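Local coordinates for protein allantoin racemase (Pseudomonas fluorescens, PDB 5LG5) that racemises allantoin and probably also interconverts the D and L forms of other 5-monosubstituted hydantoins, at residues 91-103 against 199-213. Sequence-based numbering, arbitrary orientation.
Sequences PVVDITEAAASTA and VDGVTAAVTIAESLV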
ATOM      1  N   PRO E  91     -30.380  -3.616  -1.335  1.00  8.04           N
ATOM      2  CA  PRO E  91     -28.992  -4.012  -1.584  1.00 11.98           C
ATOM      3  C   PRO E  91     -28.697  -4.250  -3.056  1.00 10.23           C
ATOM      4  O   PRO E  91     -29.537  -4.737  -3.831  1.00 10.28           O
ATOM      5  CB  PRO E  91     -28.820  -5.305  -0.748  1.00 11.27           C
ATOM      6  CG  PRO E  91     -30.201  -5.761  -0.433  1.00 11.47           C
ATOM      7  CD  PRO E  91     -31.053  -4.515  -0.380  1.00  8.53           C
ATOM      8  N   VAL E  92     -27.496  -3.841  -3.443  1.00 10.46           N
ATOM      9  CA  VAL E  92     -27.001  -4.053  -4.787  1.00  9.32           C
ATOM     10  C   VAL E  92     -25.720  -4.879  -4.675  1.00 11.77           C
ATOM     11  O   VAL E  92     -24.848  -4.576  -3.875  1.00 12.44           O
ATOM     12  CB  VAL E  92     -26.694  -2.712  -5.481  1.00 13.98           C
ATOM     13  CG1 VAL E  92     -26.201  -2.950  -6.911  1.00 12.09           C
ATOM     14  CG2 VAL E  92     -27.933  -1.801  -5.464  1.00 10.57           C
ATOM     15  N   VAL E  93     -25.625  -5.965  -5.423  1.00  9.65           N
ATOM     16  CA  VAL E  93     -24.386  -6.719  -5.411  1.00  9.50           C
ATOM     17  C   VAL E  93     -23.894  -7.026  -6.811  1.00 12.76           C
ATOM     18  O   VAL E  93     -24.645  -7.481  -7.677  1.00 12.86           O
ATOM     19  CB  VAL E  93     -24.376  -7.943  -4.411  1.00 16.32           C
ATOM     20  CG1 VAL E  93     -25.755  -8.254  -3.858  1.00 13.54           C
ATOM     21  CG2 VAL E  93     -23.695  -9.162  -5.021  1.00 10.31           C
ATOM     22  N   ASP E  94     -22.639  -6.681  -7.047  1.00 12.14           N
ATOM     23  CA  ASP E  94     -22.040  -6.933  -8.333  1.00 15.04           C
ATOM     24  C   ASP E  94     -21.356  -8.282  -8.264  1.00 13.73           C
ATOM     25  O   ASP E  94     -20.701  -8.597  -7.263  1.00 11.48           O
ATOM     26  CB  ASP E  94     -21.047  -5.836  -8.685  1.00 14.91           C
ATOM     27  CG  ASP E  94     -20.629  -5.911 -10.110  1.00 17.63           C
ATOM     28  OD1 ASP E  94     -19.837  -6.825 -10.455  1.00 22.86           O
ATOM     29  OD2 ASP E  94     -21.147  -5.097 -10.903  1.00 26.61           O
ATOM     30  N   ILE E  95     -21.487  -9.072  -9.323  1.00 10.17           N
ATOM     31  CA  ILE E  95     -20.954 -10.438  -9.294  1.00 12.35           C
ATOM     32  C   ILE E  95     -19.439 -10.465  -9.139  1.00 11.24           C
ATOM     33  O   ILE E  95     -18.873 -11.455  -8.683  1.00 11.58           O
ATOM     34  CB  ILE E  95     -21.386 -11.270 -10.519  1.00 11.82           C
ATOM     35  CG1 ILE E  95     -20.726 -10.750 -11.802  1.00 15.83           C
ATOM     36  CG2 ILE E  95     -22.916 -11.286 -10.637  1.00 13.00           C
ATOM     37  CD1 ILE E  95     -21.028 -11.619 -13.055  1.00 17.51           C
ATOM     38  N   THR E  96     -18.799  -9.361  -9.509  1.00 13.52           N
ATOM     39  CA  THR E  96     -17.359  -9.205  -9.371  1.00 16.15           C
ATOM     40  C   THR E  96     -16.946  -9.316  -7.918  1.00 12.57           C
ATOM     41  O   THR E  96     -16.120 -10.149  -7.538  1.00 11.81           O
ATOM     42  CB  THR E  96     -16.919  -7.811  -9.859  1.00 21.48           C
ATOM     43  OG1 THR E  96     -17.428  -7.571 -11.182  1.00 20.52           O
ATOM     44  CG2 THR E  96     -15.402  -7.684  -9.838  1.00 17.68           C
ATOM     45  N   GLU E  97     -17.534  -8.463  -7.099  1.00 12.09           N
ATOM     46  CA  GLU E  97     -17.223  -8.444  -5.686  1.00 12.50           C
ATOM     47  C   GLU E  97     -17.804  -9.651  -4.988  1.00  9.88           C
ATOM     48  O   GLU E  97     -17.161 -10.240  -4.129  1.00  8.24           O
ATOM     49  CB  GLU E  97     -17.691  -7.116  -5.111  1.00 16.74           C
ATOM     50  CG  GLU E  97     -16.903  -6.012  -5.793  1.00 18.38           C
ATOM     51  CD  GLU E  97     -17.668  -4.731  -5.975  1.00 25.73           C
ATOM     52  OE1 GLU E  97     -17.349  -4.012  -6.942  1.00 28.47           O
ATOM     53  OE2 GLU E  97     -18.584  -4.447  -5.170  1.00 29.85           O
ATOM     54  N   ALA E  98     -18.980 -10.081  -5.426  1.00 11.73           N
ATOM     55  CA  ALA E  98     -19.557 -11.299  -4.875  1.00  9.83           C
ATOM     56  C   ALA E  98     -18.575 -12.454  -5.041  1.00 10.57           C
ATOM     57  O   ALA E  98     -18.252 -13.136  -4.067  1.00  6.89           O
ATOM     58  CB  ALA E  98     -20.873 -11.617  -5.553  1.00  8.72           C
ATOM     59  N   ALA E  99     -18.048 -12.637  -6.253  1.00  8.03           N
ATOM     60  CA  ALA E  99     -17.118 -13.743  -6.490  1.00  8.44           C
ATOM     61  C   ALA E  99     -15.849 -13.623  -5.642  1.00 10.30           C
ATOM     62  O   ALA E  99     -15.453 -14.587  -4.979  1.00  9.18           O
ATOM     63  CB  ALA E  99     -16.767 -13.848  -7.973  1.00  7.71           C
ATOM     64  N   ALA E 100     -15.220 -12.444  -5.642  1.00  8.05           N
ATOM     65  CA  ALA E 100     -13.967 -12.281  -4.912  1.00  7.28           C
ATOM     66  C   ALA E 100     -14.186 -12.443  -3.422  1.00  8.09           C
ATOM     67  O   ALA E 100     -13.437 -13.142  -2.745  1.00  7.15           O
ATOM     68  CB  ALA E 100     -13.329 -10.934  -5.222  1.00  7.98           C
ATOM     69  N   SER E 101     -15.237 -11.813  -2.916  1.00  8.98           N
ATOM     70  CA  SER E 101     -15.542 -11.881  -1.496  1.00  9.51           C
ATOM     71  C   SER E 101     -15.816 -13.314  -1.010  1.00  9.80           C
ATOM     72  O   SER E 101     -15.293 -13.728   0.039  1.00  8.56           O
ATOM     73  CB  SER E 101     -16.713 -10.947  -1.148  1.00 12.54           C
ATOM     74  OG  SER E 101     -16.892 -10.876   0.260  1.00 20.09           O
ATOM     75  N   THR E 102     -16.607 -14.091  -1.746  1.00  9.02           N
ATOM     76  CA  THR E 102     -16.827 -15.450  -1.257  1.00 11.03           C
ATOM     77  C   THR E 102     -15.594 -16.335  -1.459  1.00  8.30           C
ATOM     78  O   THR E 102     -15.305 -17.145  -0.599  1.00  9.20           O
ATOM     79  CB  THR E 102     -18.160 -16.144  -1.714  1.00 14.69           C
ATOM     80  OG1 THR E 102     -17.894 -17.236  -2.601  1.00 21.16           O
ATOM     81  CG2 THR E 102     -19.143 -15.171  -2.308  1.00  8.02           C
ATOM     82  N   ALA E 103     -14.852 -16.151  -2.552  1.00 10.32           N
ATOM     83  CA  ALA E 103     -13.602 -16.908  -2.749  1.00  9.39           C
ATOM     84  C   ALA E 103     -12.613 -16.690  -1.594  1.00 11.90           C
ATOM     85  O   ALA E 103     -11.851 -17.585  -1.209  1.00  9.85           O
ATOM     86  CB  ALA E 103     -12.949 -16.553  -4.093  1.00  7.34           C
ATOM     87  N   VAL E 199     -15.510 -20.245  -8.005  1.00 13.00           N
ATOM     88  CA  VAL E 199     -16.662 -19.451  -7.620  1.00 11.24           C
ATOM     89  C   VAL E 199     -17.299 -18.810  -8.846  1.00  9.71           C
ATOM     90  O   VAL E 199     -16.620 -18.212  -9.669  1.00 10.84           O
ATOM     91  CB  VAL E 199     -16.290 -18.385  -6.578  1.00  9.92           C
ATOM     92  CG1 VAL E 199     -17.526 -17.621  -6.146  1.00  8.98           C
ATOM     93  CG2 VAL E 199     -15.658 -19.051  -5.370  1.00  9.82           C
ATOM     94  N   ASP E 200     -18.608 -18.990  -8.966  1.00 10.29           N
ATOM     95  CA  ASP E 200     -19.410 -18.354  -9.993  1.00 13.08           C
ATOM     96  C   ASP E 200     -20.031 -17.123  -9.351  1.00 10.83           C
ATOM     97  O   ASP E 200     -20.876 -17.250  -8.456  1.00  9.55           O
ATOM     98  CB  ASP E 200     -20.516 -19.314 -10.471  1.00 14.14           C
ATOM     99  CG  ASP E 200     -21.363 -18.738 -11.608  1.00 15.29           C
ATOM    100  OD1 ASP E 200     -21.199 -17.553 -11.978  1.00 15.83           O
ATOM    101  OD2 ASP E 200     -22.246 -19.472 -12.103  1.00 23.08           O
ATOM    102  N   GLY E 201     -19.612 -15.946  -9.811  1.00 11.39           N
ATOM    103  CA  GLY E 201     -20.085 -14.689  -9.255  1.00 11.07           C
ATOM    104  C   GLY E 201     -21.593 -14.564  -9.304  1.00 11.03           C
ATOM    105  O   GLY E 201     -22.209 -13.937  -8.447  1.00 12.40           O
ATOM    106  N   VAL E 202     -22.206 -15.148 -10.320  1.00 10.55           N
ATOM    107  CA  VAL E 202     -23.653 -15.081 -10.405  1.00 12.94           C
ATOM    108  C   VAL E 202     -24.336 -15.771  -9.219  1.00 12.27           C
ATOM    109  O   VAL E 202     -25.184 -15.175  -8.556  1.00 12.37           O
ATOM    110  CB  VAL E 202     -24.160 -15.681 -11.713  1.00 13.43           C
ATOM    111  CG1 VAL E 202     -25.686 -15.818 -11.672  1.00 16.31           C
ATOM    112  CG2 VAL E 202     -23.715 -14.807 -12.875  1.00 13.62           C
ATOM    113  N   THR E 203     -23.973 -17.023  -8.957  1.00  9.02           N
ATOM    114  CA  THR E 203     -24.607 -17.762  -7.882  1.00 11.24           C
ATOM    115  C   THR E 203     -24.125 -17.276  -6.537  1.00 10.51           C
ATOM    116  O   THR E 203     -24.876 -17.270  -5.570  1.00 10.52           O
ATOM    117  CB  THR E 203     -24.406 -19.277  -8.011  1.00 12.04           C
ATOM    118  OG1 THR E 203     -23.002 -19.563  -8.129  1.00 11.48           O
ATOM    119  CG2 THR E 203     -25.156 -19.801  -9.239  1.00 13.62           C
ATOM    120  N   ALA E 204     -22.854 -16.891  -6.472  1.00 13.79           N
ATOM    121  CA  ALA E 204     -22.350 -16.253  -5.265  1.00 11.37           C
ATOM    122  C   ALA E 204     -23.209 -15.042  -4.925  1.00  9.63           C
ATOM    123  O   ALA E 204     -23.696 -14.913  -3.802  1.00 12.54           O
ATOM    124  CB  ALA E 204     -20.894 -15.833  -5.449  1.00 10.22           C
ATOM    125  N   ALA E 205     -23.428 -14.183  -5.918  1.00  9.26           N
ATOM    126  CA  ALA E 205     -24.171 -12.939  -5.714  1.00 11.50           C
ATOM    127  C   ALA E 205     -25.585 -13.186  -5.235  1.00 12.35           C
ATOM    128  O   ALA E 205     -26.102 -12.440  -4.387  1.00  9.24           O
ATOM    129  CB  ALA E 205     -24.182 -12.100  -6.990  1.00  9.15           C
ATOM    130  N   VAL E 206     -26.217 -14.227  -5.782  1.00 12.24           N
ATOM    131  CA  VAL E 206     -27.577 -14.565  -5.363  1.00 11.66           C
ATOM    132  C   VAL E 206     -27.633 -14.809  -3.875  1.00 10.35           C
ATOM    133  O   VAL E 206     -28.498 -14.270  -3.185  1.00 14.08           O
ATOM    134  CB  VAL E 206     -28.126 -15.806  -6.094  1.00 12.15           C
ATOM    135  CG1 VAL E 206     -29.448 -16.261  -5.471  1.00 10.60           C
ATOM    136  CG2 VAL E 206     -28.297 -15.497  -7.566  1.00  9.39           C
ATOM    137  N   THR E 207     -26.716 -15.634  -3.382  1.00 12.90           N
ATOM    138  CA  THR E 207     -26.714 -15.969  -1.959  1.00 12.74           C
ATOM    139  C   THR E 207     -26.422 -14.731  -1.125  1.00 11.21           C
ATOM    140  O   THR E 207     -26.990 -14.545  -0.049  1.00 13.19           O
ATOM    141  CB  THR E 207     -25.709 -17.083  -1.602  1.00 12.70           C
ATOM    142  OG1 THR E 207     -24.371 -16.586  -1.735  1.00 10.23           O
ATOM    143  CG2 THR E 207     -25.912 -18.316  -2.498  1.00 12.91           C
ATOM    144  N   ILE E 208     -25.539 -13.878  -1.628  1.00  8.93           N
ATOM    145  CA  ILE E 208     -25.204 -12.673  -0.887  1.00 12.47           C
ATOM    146  C   ILE E 208     -26.418 -11.740  -0.819  1.00 12.29           C
ATOM    147  O   ILE E 208     -26.794 -11.281   0.265  1.00 13.36           O
ATOM    148  CB  ILE E 208     -23.967 -11.968  -1.483  1.00 11.65           C
ATOM    149  CG1 ILE E 208     -22.722 -12.834  -1.259  1.00  8.92           C
ATOM    150  CG2 ILE E 208     -23.766 -10.594  -0.845  1.00 11.51           C
ATOM    151  CD1 ILE E 208     -21.478 -12.343  -1.992  1.00  9.89           C
ATOM    152  N   ALA E 209     -27.069 -11.505  -1.955  1.00 11.82           N
ATOM    153  CA  ALA E 209     -28.266 -10.658  -1.973  1.00 13.31           C
ATOM    154  C   ALA E 209     -29.362 -11.190  -1.051  1.00 14.63           C
ATOM    155  O   ALA E 209     -29.974 -10.422  -0.289  1.00 12.27           O
ATOM    156  CB  ALA E 209     -28.795 -10.495  -3.415  1.00 10.26           C
ATOM    157  N   GLU E 210     -29.619 -12.499  -1.122  1.00 11.37           N
ATOM    158  CA  GLU E 210     -30.614 -13.128  -0.240  1.00 14.45           C
ATOM    159  C   GLU E 210     -30.229 -12.904   1.201  1.00 14.40           C
ATOM    160  O   GLU E 210     -31.083 -12.611   2.054  1.00 12.03           O
ATOM    161  CB  GLU E 210     -30.697 -14.634  -0.493  1.00 13.81           C
ATOM    162  CG  GLU E 210     -31.489 -15.046  -1.716  1.00 20.72           C
ATOM    163  CD  GLU E 210     -31.525 -16.550  -1.864  1.00 22.15           C
ATOM    164  OE1 GLU E 210     -30.669 -17.205  -1.235  1.00 23.33           O
ATOM    165  OE2 GLU E 210     -32.384 -17.076  -2.605  1.00 18.36           O
ATOM    166  N   SER E 211     -28.936 -13.073   1.475  1.00 10.79           N
ATOM    167  CA  SER E 211     -28.432 -12.923   2.825  1.00 12.24           C
ATOM    168  C   SER E 211     -28.686 -11.519   3.368  1.00 14.12           C
ATOM    169  O   SER E 211     -29.168 -11.349   4.492  1.00 14.11           O
ATOM    170  CB  SER E 211     -26.944 -13.245   2.853  1.00 15.23           C
ATOM    171  OG  SER E 211     -26.746 -14.591   2.467  1.00 14.30           O
ATOM    172  N   LEU E 212     -28.373 -10.517   2.551  1.00 13.15           N
ATOM    173  CA  LEU E 212     -28.538  -9.120   2.939  1.00 11.34           C
ATOM    174  C   LEU E 212     -30.009  -8.824   3.234  1.00 12.29           C
ATOM    175  O   LEU E 212     -30.330  -8.160   4.225  1.00 11.77           O
ATOM    176  CB  LEU E 212     -27.981  -8.183   1.851  1.00  8.53           C
ATOM    177  CG  LEU E 212     -26.457  -8.238   1.641  1.00 10.82           C
ATOM    178  CD1 LEU E 212     -26.043  -7.338   0.456  1.00  9.13           C
ATOM    179  CD2 LEU E 212     -25.715  -7.823   2.934  1.00  6.90           C
ATOM    180  N   VAL E 213     -30.898  -9.309   2.368  1.00 11.32           N
ATOM    181  CA  VAL E 213     -32.325  -9.147   2.604  1.00 11.88           C
ATOM    182  C   VAL E 213     -32.729  -9.850   3.905  1.00 15.63           C
ATOM    183  O   VAL E 213     -33.407  -9.256   4.757  1.00 13.43           O
ATOM    184  CB  VAL E 213     -33.161  -9.682   1.423  1.00 14.86           C
ATOM    185  CG1 VAL E 213     -34.662  -9.610   1.753  1.00 11.53           C
ATOM    186  CG2 VAL E 213     -32.857  -8.894   0.147  1.00 11.74           C
TER
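Ala-98 and Ala-205 meet where two helices cross nearly at right angles (85°, axes 7.6 Å apart) in the Asp/Glu/hydantoin racemase fold, which has two four-stranded parallel sheets: strand 92-94 is an outer strand of one within this chain, strand 198-199 of the other. The join is apolar, with one knob-into-hole at its centre. The methyl of Ala-98 enters a hole made by Gly-201, Ala-204, Ala-205 and Ile-208, with CB 3.6 Å from Ala-205 CB. Ile-208 reaches over with its longer branch, CG1-CD1, CG1 anti to the carbonyl carbon (chi1 -68°), which brings CD1 to 3.6 Å from Ala-98 CA. Further along helix 201-213, the strand packs on the same helix, running nearly antiparallel to it: Val-93 straddles the surface, CG2 on Ala-205 CB (3.6 Å) and CG1 on Ala-209 CB (3.8 Å), while Pro-91 CB meets Leu-212 CD1, the two side chains passing in opposite directions. Cut back to an alanine, Val-93 would lose both gamma methyls, which would probably leave a gap over Ala-209 and thin the cover of Ala-205. Backbone closeness marks the other end. Gly-201 CA lies 3.5 Å from Ile-95 O in a CA-H...O contact, so close that there is no room for a CB beside that carbonyl. Capping bonds start both helices: Asp-94 OD1 takes Thr-96 N through its anti lone pair, and Asp-200 OD1 receives Val-202 N from above the carboxylate plane. Beside the second cap, Ala-99 CB rests 3.7 Å from Gly-201 CA.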